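Local coordinates for Sel1 repeat family protein (Pseudomonas aeruginosa, PDB 6LCH) that probably serves as an immunity protein of the type VI secretion system, binding the effector PldB and protecting the cell that makes it, at residues G164-Y170 / Y190-Q196; Y28-L34 / R45-Y50. All blocks are in the same frame, centred on the assembly; numbering follows the deposited sequence.

Contact 1. Residues G164-Y170 / Y190-Q196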
loop_
_atom_site.group_PDB
_atom_site.type_symbol
_atom_site.label_atom_id
_atom_site.label_comp_id
_atom_site.label_asym_id
_atom_site.label_seq_id
_atom_site.Cartn_x
_atom_site.Cartn_y
_atom_site.Cartn_z
ATOM N N GLY A 164 -9.287 -0.428 -2.369
ATOM C CA GLY A 164 -8.754 0.920 -2.379
ATOM C C GLY A 164 -7.284 1.037 -2.066
ATOM O O GLY A 164 -6.814 2.140 -1.771
ATOM N N TYR A 165 -6.539 -0.063 -2.127
ATOM C CA TYR A 165 -5.123 -0.081 -1.776
ATOM C C TYR A 165 -4.312 0.341 -2.997
ATOM O O TYR A 165 -4.200 -0.412 -3.970
ATOM C CB TYR A 165 -4.738 -1.474 -1.285
ATOM C CG TYR A 165 -3.297 -1.641 -0.871
ATOM C CD1 TYR A 165 -2.451 -2.486 -1.575
ATOM C CD2 TYR A 165 -2.784 -0.973 0.234
ATOM C CE1 TYR A 165 -1.138 -2.654 -1.200
ATOM C CE2 TYR A 165 -1.464 -1.137 0.617
ATOM C CZ TYR A 165 -0.648 -1.980 -0.106
ATOM O OH TYR A 165 0.665 -2.156 0.264
ATOM N N ALA A 166 -3.747 1.548 -2.940
ATOM C CA ALA A 166 -3.103 2.128 -4.117
ATOM C C ALA A 166 -1.932 1.316 -4.664
ATOM O O ALA A 166 -1.854 1.165 -5.895
ATOM C CB ALA A 166 -2.660 3.563 -3.805
ATOM N N PRO A 167 -0.999 0.794 -3.856
ATOM C CA PRO A 167 0.133 0.055 -4.444
ATOM C C PRO A 167 -0.278 -1.173 -5.236
ATOM O O PRO A 167 0.505 -1.637 -6.071
ATOM C CB PRO A 167 0.979 -0.326 -3.221
ATOM C CG PRO A 167 0.601 0.658 -2.181
ATOM C CD PRO A 167 -0.855 0.907 -2.393
ATOM N N ALA A 168 -1.472 -1.718 -4.999
ATOM C CA ALA A 168 -1.943 -2.828 -5.821
ATOM C C ALA A 168 -2.356 -2.342 -7.203
ATOM O O ALA A 168 -2.063 -2.995 -8.211
ATOM C CB ALA A 168 -3.107 -3.537 -5.135
ATOM N N SER A 169 -3.047 -1.201 -7.265
ATOM C CA SER A 169 -3.373 -0.602 -8.552
ATOM C C SER A 169 -2.116 -0.161 -9.291
ATOM O O SER A 169 -2.099 -0.146 -10.527
ATOM C CB SER A 169 -4.319 0.584 -8.357
ATOM O OG SER A 169 -5.616 0.152 -7.980
ATOM N N TYR A 170 -1.062 0.208 -8.556
ATOM C CA TYR A 170 0.223 0.499 -9.185
ATOM C C TYR A 170 0.797 -0.747 -9.847
ATOM O O TYR A 170 1.291 -0.691 -10.977
ATOM C CB TYR A 170 1.207 1.060 -8.154
ATOM C CG TYR A 170 2.578 1.389 -8.723
ATOM C CD1 TYR A 170 2.863 2.658 -9.210
ATOM C CD2 TYR A 170 3.584 0.431 -8.771
ATOM C CE1 TYR A 170 4.108 2.962 -9.729
ATOM C CE2 TYR A 170 4.829 0.725 -9.294
ATOM C CZ TYR A 170 5.086 1.991 -9.768
ATOM O OH TYR A 170 6.325 2.285 -10.283
ATOM N N TYR A 190 -2.537 3.169 -13.341
ATOM C CA TYR A 190 -1.673 4.099 -12.622
ATOM C C TYR A 190 -2.479 5.274 -12.084
ATOM O O TYR A 190 -2.241 5.743 -10.964
ATOM C CB TYR A 190 -0.552 4.606 -13.528
ATOM C CG TYR A 190 0.599 3.646 -13.754
ATOM C CD1 TYR A 190 1.388 3.202 -12.698
ATOM C CD2 TYR A 190 0.908 3.204 -15.031
ATOM C CE1 TYR A 190 2.450 2.332 -12.916
ATOM C CE2 TYR A 190 1.958 2.336 -15.256
ATOM C CZ TYR A 190 2.728 1.906 -14.203
ATOM O OH TYR A 190 3.771 1.040 -14.448
ATOM N N GLN A 191 -3.444 5.760 -12.870
ATOM C CA GLN A 191 -4.261 6.884 -12.426
ATOM C C GLN A 191 -5.147 6.488 -11.252
ATOM O O GLN A 191 -5.249 7.226 -10.265
ATOM C CB GLN A 191 -5.105 7.420 -13.584
ATOM C CG GLN A 191 -5.659 8.817 -13.315
ATOM C CD GLN A 191 -6.766 9.214 -14.271
ATOM O OE1 GLN A 191 -7.440 8.364 -14.848
ATOM N NE2 GLN A 191 -6.961 10.518 -14.438
ATOM N N VAL A 192 -5.795 5.322 -11.342
ATOM C CA VAL A 192 -6.592 4.821 -10.221
ATOM C C VAL A 192 -5.739 4.730 -8.965
ATOM O O VAL A 192 -6.189 5.065 -7.860
ATOM C CB VAL A 192 -7.221 3.461 -10.578
ATOM C CG1 VAL A 192 -7.719 2.752 -9.325
ATOM C CG2 VAL A 192 -8.346 3.641 -11.576
ATOM N N SER A 193 -4.488 4.293 -9.118
ATOM C CA SER A 193 -3.559 4.252 -7.993
ATOM C C SER A 193 -3.388 5.631 -7.370
ATOM O O SER A 193 -3.380 5.765 -6.140
ATOM C CB SER A 193 -2.214 3.697 -8.460
ATOM O OG SER A 193 -1.309 3.564 -7.379
ATOM N N VAL A 194 -3.263 6.667 -8.201
ATOM C CA VAL A 194 -3.129 8.028 -7.686
ATOM C C VAL A 194 -4.355 8.413 -6.869
ATOM O O VAL A 194 -4.241 8.906 -5.741
ATOM C CB VAL A 194 -2.894 9.019 -8.839
ATOM C CG1 VAL A 194 -2.793 10.437 -8.299
ATOM C CG2 VAL A 194 -1.646 8.644 -9.611
ATOM N N SER A 195 -5.549 8.190 -7.424
ATOM C CA SER A 195 -6.783 8.534 -6.724
ATOM C C SER A 195 -6.946 7.789 -5.406
ATOM O O SER A 195 -7.797 8.180 -4.597
ATOM C CB SER A 195 -7.994 8.263 -7.621
ATOM O OG SER A 195 -8.137 6.880 -7.904
ATOM N N GLN A 196 -6.159 6.741 -5.166
ATOM C CA GLN A 196 -6.187 5.992 -3.918
ATOM C C GLN A 196 -5.038 6.357 -2.986
ATOM O O GLN A 196 -4.810 5.651 -1.998
ATOM C CB GLN A 196 -6.157 4.489 -4.201
ATOM C CG GLN A 196 -7.343 3.966 -4.984
ATOM C CD GLN A 196 -7.049 2.622 -5.609
ATOM O OE1 GLN A 196 -5.889 2.239 -5.749
ATOM N NE2 GLN A 196 -8.095 1.899 -5.990
HETATM O O HOH W 1 -4.149 3.387 -0.798
#
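The antiparallel helix pair of a Sel1 repeat, helices 166-178 and 183-195, forms this contact. The start of the first helix lies against the end of the second. The axes of segments 166-170 and 190-195 come within 7.6 Å, and small residues permit this: the CA atoms of A166 and S193 are 4.4 Å apart. S193, its OG set opposite the backbone N (chi1 -176°), turns the hydroxyl to A166 O and donates to it at 2.9 Å from above the carbonyl plane. A166 O also accepts the helical bond from Y170 N, so two donors grip it. Q196, at the end of segment 190-196, reaches back with an extended chain. Its OE1 accepts from S169 OG at 3.1 Å, with the hydroxyl tilted 22° from the amide carbonyl plane. Q196 CB packs on A166 CB at 3.6 Å. G164, with positive phi, forms the turn into the helix, and its O meets Q196 CB at 3.4 Å. A water bridges the start of segment 164-170 and the end of segment 190-196: it donates to G164 O and Q196 O and accepts from A166 N. V192 CG1 lies 3.6 Å from S169 OG. At the other end of the contact, the Y190 ring turns its edge to a face of Y170. The planes are 73° apart and the CE1 atoms of Y170 and Y190 are 3.6 Å apart. Outside the pair, helix 150-162 covers A168 and S169, and helix 199-208 meets Y190 and S193. Hydroxyl-to-carbonyl bonds thus satisfy the buried serines where the helices are closest, and the T-shaped tyrosine pair packs where the CA atoms are farther apart.

Contact 2. Residues Y28-L34 / R45-Y50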
loop_
_atom_site.group_PDB
_atom_site.type_symbol
_atom_site.label_atom_id
_atom_site.label_comp_id
_atom_site.label_asym_id
_atom_site.label_seq_id
_atom_site.Cartn_x
_atom_site.Cartn_y
_atom_site.Cartn_z
ATOM N N TYR A 28 -3.935 7.957 18.723
ATOM C CA TYR A 28 -3.240 7.485 17.533
ATOM C C TYR A 28 -3.160 8.575 16.474
ATOM O O TYR A 28 -2.099 8.801 15.879
ATOM C CB TYR A 28 -3.954 6.252 16.986
ATOM C CG TYR A 28 -3.673 5.975 15.532
ATOM C CD1 TYR A 28 -4.590 6.322 14.548
ATOM C CD2 TYR A 28 -2.494 5.360 15.143
ATOM C CE1 TYR A 28 -4.339 6.064 13.222
ATOM C CE2 TYR A 28 -2.230 5.106 13.815
ATOM C CZ TYR A 28 -3.157 5.460 12.861
ATOM O OH TYR A 28 -2.899 5.200 11.538
ATOM N N ARG A 29 -4.279 9.257 16.219
ATOM C CA ARG A 29 -4.306 10.287 15.185
ATOM C C ARG A 29 -3.477 11.511 15.572
ATOM O O ARG A 29 -2.922 12.179 14.691
ATOM C CB ARG A 29 -5.750 10.686 14.884
ATOM C CG ARG A 29 -6.479 9.709 13.981
ATOM C CD ARG A 29 -7.887 10.184 13.654
ATOM N NE ARG A 29 -8.829 9.915 14.740
ATOM C CZ ARG A 29 -9.363 10.852 15.516
ATOM N NH1 ARG A 29 -9.054 12.130 15.331
ATOM N NH2 ARG A 29 -10.209 10.513 16.479
ATOM N N GLU A 30 -3.380 11.828 16.866
ATOM C CA GLU A 30 -2.476 12.900 17.278
ATOM C C GLU A 30 -1.023 12.493 17.075
ATOM O O GLU A 30 -0.206 13.291 16.593
ATOM C CB GLU A 30 -2.712 13.287 18.741
ATOM C CG GLU A 30 -1.620 14.207 19.297
ATOM C CD GLU A 30 -1.913 14.738 20.693
ATOM O OE1 GLU A 30 -3.046 14.563 21.183
ATOM O OE2 GLU A 30 -0.998 15.338 21.298
ATOM N N ALA A 31 -0.681 11.254 17.440
ATOM C CA ALA A 31 0.682 10.779 17.234
ATOM C C ALA A 31 1.026 10.737 15.753
ATOM O O ALA A 31 2.124 11.145 15.353
ATOM C CB ALA A 31 0.859 9.399 17.867
ATOM N N ALA A 32 0.096 10.252 14.925
ATOM C CA ALA A 32 0.336 10.199 13.487
ATOM C C ALA A 32 0.564 11.589 12.912
ATOM O O ALA A 32 1.418 11.773 12.037
ATOM C CB ALA A 32 -0.835 9.511 12.784
ATOM N N THR A 33 -0.193 12.582 13.388
ATOM C CA THR A 33 -0.017 13.949 12.908
ATOM C C THR A 33 1.325 14.519 13.348
ATOM O O THR A 33 2.024 15.162 12.555
ATOM C CB THR A 33 -1.159 14.835 13.407
ATOM O OG1 THR A 33 -2.397 14.374 12.856
ATOM C CG2 THR A 33 -0.937 16.283 13.000
ATOM N N LEU A 34 1.704 14.289 14.606
ATOM C CA LEU A 34 2.981 14.785 15.099
ATOM C C LEU A 34 4.165 14.150 14.386
ATOM O O LEU A 34 5.262 14.708 14.432
ATOM C CB LEU A 34 3.099 14.544 16.606
ATOM C CG LEU A 34 2.183 15.371 17.514
ATOM C CD1 LEU A 34 2.366 14.971 18.967
ATOM C CD2 LEU A 34 2.440 16.858 17.328
ATOM N N ARG A 45 6.904 11.935 23.060
ATOM C CA ARG A 45 5.454 12.092 23.082
ATOM C C ARG A 45 4.780 11.198 22.047
ATOM O O ARG A 45 3.748 10.580 22.333
ATOM C CB ARG A 45 5.076 13.551 22.852
ATOM C CG ARG A 45 3.583 13.772 22.702
ATOM C CD ARG A 45 3.250 15.249 22.621
ATOM N NE ARG A 45 1.859 15.520 22.983
ATOM C CZ ARG A 45 1.383 15.477 24.224
ATOM N NH1 ARG A 45 2.184 15.184 25.241
ATOM N NH2 ARG A 45 0.101 15.737 24.450
ATOM N N ILE A 46 5.341 11.127 20.836
ATOM C CA ILE A 46 4.763 10.281 19.794
ATOM C C ILE A 46 4.684 8.838 20.275
ATOM O O ILE A 46 3.652 8.173 20.131
ATOM C CB ILE A 46 5.577 10.401 18.493
ATOM C CG1 ILE A 46 5.440 11.804 17.906
ATOM C CG2 ILE A 46 5.132 9.364 17.478
ATOM C CD1 ILE A 46 6.436 12.091 16.811
ATOM N N VAL A 47 5.773 8.340 20.868
ATOM C CA VAL A 47 5.791 6.976 21.390
ATOM C C VAL A 47 4.757 6.818 22.497
ATOM O O VAL A 47 4.048 5.806 22.564
ATOM C CB VAL A 47 7.205 6.609 21.880
ATOM C CG1 VAL A 47 7.179 5.306 22.671
ATOM C CG2 VAL A 47 8.176 6.509 20.708
ATOM N N GLY A 48 4.647 7.818 23.374
ATOM C CA GLY A 48 3.674 7.739 24.453
ATOM C C GLY A 48 2.258 7.555 23.945
ATOM O O GLY A 48 1.553 6.631 24.355
ATOM N N LEU A 49 1.833 8.421 23.022
ATOM C CA LEU A 49 0.489 8.323 22.463
ATOM C C LEU A 49 0.279 6.987 21.762
ATOM O O LEU A 49 -0.702 6.281 22.028
ATOM C CB LEU A 49 0.245 9.476 21.492
ATOM C CG LEU A 49 0.224 10.867 22.117
ATOM C CD1 LEU A 49 0.580 11.908 21.076
ATOM C CD2 LEU A 49 -1.141 11.147 22.722
ATOM N N TYR A 50 1.193 6.631 20.853
ATOM C CA TYR A 50 1.097 5.363 20.138
ATOM C C TYR A 50 0.962 4.192 21.102
ATOM O O TYR A 50 0.089 3.332 20.934
ATOM C CB TYR A 50 2.327 5.171 19.248
ATOM C CG TYR A 50 2.195 5.727 17.849
ATOM C CD1 TYR A 50 0.948 5.972 17.285
ATOM C CD2 TYR A 50 3.325 5.993 17.083
ATOM C CE1 TYR A 50 0.831 6.476 16.003
ATOM C CE2 TYR A 50 3.220 6.494 15.804
ATOM C CZ TYR A 50 1.973 6.732 15.265
ATOM O OH TYR A 50 1.872 7.238 13.988
#
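Y50 has chi1 -90° and a small chi2, and these torsions lay one face of its ring over A31. A31 CB sits 3.6 Å from the centroid of the Y50 ring in a CH-pi contact, 21° off the ring normal. The Y50 OH end runs on to A32, with OH 3.4 Å from A32 CA. Its polar partner lies on the next helix, where N64 ND2 bonds to Y50 OH and helps fix the ring. Y28 touches the same ring at an oblique angle, CD2 to Y50 CE1 at 3.6 Å. A31 also meets L49, CB to CB at 3.7 Å, so this small residue sits between a tyrosine ring and a leucine. L34 CB packs on I46 CG1 at 3.8 Å. At the more exposed side, E30 extends with CG anti to the backbone N. It passes over L49, with CG 3.6 Å from L49 CD1. E30 OE2 then reaches R45 NE at 3.3 Å, and R45 NH2 points at the same oxygen. Both bonds are weak and bent, and the carboxylate and guanidinium planes are 43° apart. The salt bridge closes over an apolar strip, where L34 CD1 also lies near the edge of the guanidinium. Y28 stacks on H58 and touches helix 59-70. Segments 28-34 and 45-50 run antiparallel with alanine at the close approach, consistent with the helix pairs of Sel1/TPR-like solenoids; 45-50 overlaps a partial Sel1 repeat.

Both contacts join antiparallel helices that are neighbours in sequence, but they share no helix and do not touch. Their centres are about 27 Å apart. The centre of contact 1 is about 9 Å from that of the chain, and that of contact 2 about 21 Å, near the N-terminal end of the helical array. Each mixes buried and more exposed residues. Both use alanine where the helices come close and pack tyrosine rings in the interface. The polar chemistry differs. Contact 1, nearer the centre, uses neutral hydroxyl, amide and water bonds. Contact 2 is mainly apolar, with a weak salt bridge to an exposed arginine at its margin.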